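Local coordinates for Lmo1340 protein (Listeria monocytogenes, PDB 4NLM), which is of unknown function but is a probable surface lipoprotein built around a YqgU-like six-bladed beta-propeller domain, at residues Ile96-Arg101 and Trp141-Pro146. Residues are numbered along the deposited sequence; the frame is centred on the assembly and turned at random.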
ATOM      1  N   ILE A  96       3.994  -7.945  -1.454  1.00  9.46           N
ATOM      2  CA  ILE A  96       4.514  -8.801  -0.375  1.00 10.10           C
ATOM      3  C   ILE A  96       3.350  -9.182   0.535  1.00 10.04           C
ATOM      4  O   ILE A  96       2.515  -8.349   0.855  1.00 10.96           O
ATOM      5  CB  ILE A  96       5.597  -8.049   0.412  1.00  9.66           C
ATOM      6  CG1 ILE A  96       6.749  -7.687  -0.523  1.00 10.07           C
ATOM      7  CG2 ILE A  96       6.079  -8.829   1.612  1.00 10.80           C
ATOM      8  CD1 ILE A  96       7.597  -6.528  -0.027  1.00 10.64           C
ATOM      9  N   SER A  97       3.266 -10.464   0.900  1.00 10.05           N
ATOM     10  CA  SER A  97       2.162 -10.932   1.728  1.00 10.46           C
ATOM     11  C   SER A  97       2.181 -10.288   3.116  1.00 10.58           C
ATOM     12  O   SER A  97       3.240  -9.876   3.603  1.00 11.09           O
ATOM     13  CB  SER A  97       2.216 -12.448   1.867  1.00 12.29           C
ATOM     14  OG  SER A  97       3.305 -12.859   2.659  1.00 13.58           O
ATOM     15  N   PRO A  98       1.008 -10.213   3.750  1.00 12.27           N
ATOM     16  CA  PRO A  98       0.941  -9.589   5.064  1.00 12.99           C
ATOM     17  C   PRO A  98       1.846 -10.255   6.112  1.00 13.97           C
ATOM     18  O   PRO A  98       2.261  -9.580   7.042  1.00 16.42           O
ATOM     19  CB  PRO A  98      -0.546  -9.761   5.420  1.00 14.96           C
ATOM     20  CG  PRO A  98      -1.247  -9.745   4.096  1.00 15.76           C
ATOM     21  CD  PRO A  98      -0.326 -10.518   3.223  1.00 13.85           C
ATOM     22  N   ASP A  99       2.151 -11.538   5.938  1.00 13.03           N
ATOM     23  CA  ASP A  99       2.999 -12.264   6.878  1.00 15.36           C
ATOM     24  C   ASP A  99       4.454 -12.327   6.379  1.00 14.27           C
ATOM     25  O   ASP A  99       5.275 -13.022   6.997  1.00 17.41           O
ATOM     26  CB  ASP A  99       2.426 -13.671   7.192  1.00 16.84           C
ATOM     27  CG  ASP A  99       2.351 -14.588   5.973  1.00 20.02           C
ATOM     28  OD1 ASP A  99       2.689 -14.169   4.867  1.00 22.82           O
ATOM     29  OD2 ASP A  99       1.918 -15.751   6.118  1.00 26.59           O
ATOM     30  N   TYR A 100       4.771 -11.595   5.301  1.00 11.92           N
ATOM     31  CA  TYR A 100       6.131 -11.538   4.773  1.00 13.07           C
ATOM     32  C   TYR A 100       6.700 -12.905   4.349  1.00 16.30           C
ATOM     33  O   TYR A 100       7.887 -13.133   4.372  1.00 26.62           O
ATOM     34  CB  TYR A 100       7.081 -10.840   5.771  1.00 14.87           C
ATOM     35  CG  TYR A 100       6.669  -9.443   6.201  1.00 12.76           C
ATOM     36  CD1 TYR A 100       6.977  -8.325   5.443  1.00 11.86           C
ATOM     37  CD2 TYR A 100       5.964  -9.258   7.374  1.00 13.94           C
ATOM     38  CE1 TYR A 100       6.617  -7.065   5.854  1.00 13.24           C
ATOM     39  CE2 TYR A 100       5.599  -7.990   7.794  1.00 12.76           C
ATOM     40  CZ  TYR A 100       5.935  -6.901   7.029  1.00 11.82           C
ATOM     41  OH  TYR A 100       5.579  -5.656   7.508  1.00 13.50           O
ATOM     42  N   ARG A 101       5.858 -13.819   3.945  1.00 11.71           N
ATOM     43  CA  ARG A 101       6.300 -15.157   3.560  1.00 13.54           C
ATOM     44  C   ARG A 101       6.212 -15.406   2.067  1.00 11.61           C
ATOM     45  O   ARG A 101       6.929 -16.246   1.562  1.00 12.40           O
ATOM     46  CB  ARG A 101       5.461 -16.218   4.264  1.00 16.59           C
ATOM     47  CG  ARG A 101       5.706 -16.293   5.766  1.00 22.81           C
ATOM     48  CD  ARG A 101       4.883 -17.379   6.463  1.00 32.25           C
ATOM     49  NE  ARG A 101       4.818 -17.147   7.906  1.00 52.81           N
ATOM     50  CZ  ARG A 101       3.971 -17.750   8.737  1.00 50.07           C
ATOM     51  NH1 ARG A 101       3.085 -18.635   8.288  1.00 57.76           N
ATOM     52  NH2 ARG A 101       3.999 -17.455  10.032  1.00 55.34           N
ATOM     53  N   TRP A 141      -4.749  -8.143  -0.247  1.00 10.96           N
ATOM     54  CA  TRP A 141      -4.359  -9.401   0.396  1.00 10.90           C
ATOM     55  C   TRP A 141      -4.935  -9.435   1.813  1.00 11.79           C
ATOM     56  O   TRP A 141      -4.681  -8.531   2.579  1.00 15.51           O
ATOM     57  CB  TRP A 141      -2.840  -9.489   0.455  1.00 11.93           C
ATOM     58  CG  TRP A 141      -2.280 -10.884   0.456  1.00 10.81           C
ATOM     59  CD1 TRP A 141      -2.761 -11.984   1.085  1.00 11.42           C
ATOM     60  CD2 TRP A 141      -1.115 -11.299  -0.274  1.00 10.98           C
ATOM     61  NE1 TRP A 141      -1.966 -13.037   0.814  1.00 11.66           N
ATOM     62  CE2 TRP A 141      -0.955 -12.665  -0.029  1.00 12.02           C
ATOM     63  CE3 TRP A 141      -0.186 -10.633  -1.109  1.00 10.98           C
ATOM     64  CZ2 TRP A 141       0.059 -13.405  -0.588  1.00 11.20           C
ATOM     65  CZ3 TRP A 141       0.831 -11.357  -1.624  1.00 11.63           C
ATOM     66  CH2 TRP A 141       0.929 -12.730  -1.407  1.00 12.30           C
ATOM     67  N   ASN A 142      -5.668 -10.479   2.184  1.00 10.80           N
ATOM     68  CA  ASN A 142      -6.312 -10.595   3.487  1.00 12.39           C
ATOM     69  C   ASN A 142      -5.286 -10.818   4.584  1.00 12.98           C
ATOM     70  O   ASN A 142      -4.572 -11.788   4.568  1.00 15.14           O
ATOM     71  CB  ASN A 142      -7.339 -11.729   3.383  1.00 13.80           C
ATOM     72  CG  ASN A 142      -8.257 -11.839   4.583  1.00 15.14           C
ATOM     73  OD1 ASN A 142      -7.847 -11.713   5.733  1.00 21.30           O
ATOM     74  ND2 ASN A 142      -9.508 -12.111   4.313  1.00 16.94           N
ATOM     75  N   ASP A 143      -5.204  -9.864   5.500  1.00 14.80           N
ATOM     76  CA  ASP A 143      -4.238  -9.933   6.581  1.00 17.98           C
ATOM     77  C   ASP A 143      -4.555 -11.054   7.580  1.00 18.34           C
ATOM     78  O   ASP A 143      -3.645 -11.667   8.120  1.00 23.92           O
ATOM     79  CB  ASP A 143      -4.157  -8.600   7.346  1.00 18.77           C
ATOM     80  CG  ASP A 143      -3.618  -7.433   6.501  1.00 20.67           C
ATOM     81  OD1 ASP A 143      -3.012  -7.658   5.445  1.00 25.13           O
ATOM     82  OD2 ASP A 143      -3.791  -6.255   6.896  1.00 24.74           O
ATOM     83  N   GLU A 144      -5.827 -11.324   7.832  1.00 18.31           N
ATOM     84  CA  GLU A 144      -6.207 -12.356   8.802  1.00 19.38           C
ATOM     85  C   GLU A 144      -6.106 -13.779   8.268  1.00 18.90           C
ATOM     86  O   GLU A 144      -5.786 -14.721   8.995  1.00 22.14           O
ATOM     87  CB  GLU A 144      -7.628 -12.094   9.284  1.00 23.33           C
ATOM     88  CG  GLU A 144      -7.730 -10.895  10.219  1.00 35.94           C
ATOM     89  CD  GLU A 144      -9.006 -10.867  11.049  1.00 37.57           C
ATOM     90  OE1 GLU A 144      -9.685 -11.912  11.181  1.00 45.94           O
ATOM     91  OE2 GLU A 144      -9.318  -9.794  11.606  1.00 50.41           O
ATOM     92  N   SER A 145      -6.427 -13.921   6.996  1.00 17.30           N
ATOM     93  CA  SER A 145      -6.418 -15.197   6.309  1.00 18.19           C
ATOM     94  C   SER A 145      -5.652 -14.972   5.026  1.00 15.28           C
ATOM     95  O   SER A 145      -6.240 -14.783   3.948  1.00 16.11           O
ATOM     96  CB  SER A 145      -7.853 -15.652   6.023  1.00 21.56           C
ATOM     97  OG  SER A 145      -8.570 -15.726   7.240  1.00 22.77           O
ATOM     98  N   PRO A 146      -4.315 -15.044   5.099  1.00 15.31           N
ATOM     99  CA  PRO A 146      -3.538 -14.710   3.909  1.00 15.11           C
ATOM    100  C   PRO A 146      -3.544 -15.732   2.757  1.00 14.16           C
ATOM    101  O   PRO A 146      -2.839 -15.532   1.750  1.00 15.25           O
ATOM    102  CB  PRO A 146      -2.147 -14.411   4.472  1.00 17.20           C
ATOM    103  CG  PRO A 146      -2.087 -15.260   5.696  1.00 20.90           C
ATOM    104  CD  PRO A 146      -3.467 -15.201   6.283  1.00 19.69           C
TER
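S97 and P98 pack over one face of the W141 indole, and CH-pi contacts carry most of this meeting. CA of S97 stands 3.6 Å from the centroid of the six-membered ring, only 8° off its normal. P98 CD lies over the five-membered ring, 3.5 Å from its centroid, while S97 CB sits toward the rim over CZ2. With CG anti to the backbone N (chi1 -152°), W141 reaches across to the neighbouring loop.

Beyond the indole, P98 also meets a carboxylate: D143 OD1 and P98 CG make a tight van der Waals contact at 3.0 Å. P146 adds a looser apolar touch, its CB 4.5 Å from P98 CD.

Hydrogen bonds shape each loop separately. S97 to Y100 form a type I turn; S97 OG donates to D99 OD1 (2.6 Å) and accepts from R101 N, just past the turn. In the other loop W141 NE1 donates to P146 O at 2.8 Å, nearly straight (163°) and in the ring plane, which helps hold the indole's rotation. N142 OD1 receives S145 N, an Asx motif, and N142 ND2 hydrogen-bonds to G186 O, in the loop between strands 182-184 and 189-194.

Each loop joins the first two strands of its own four-stranded antiparallel sheet, 90-96 to 102-108 and 137-141 to 148-155, so the contact packs equivalent turns of successive blades together, as expected in a beta-propeller.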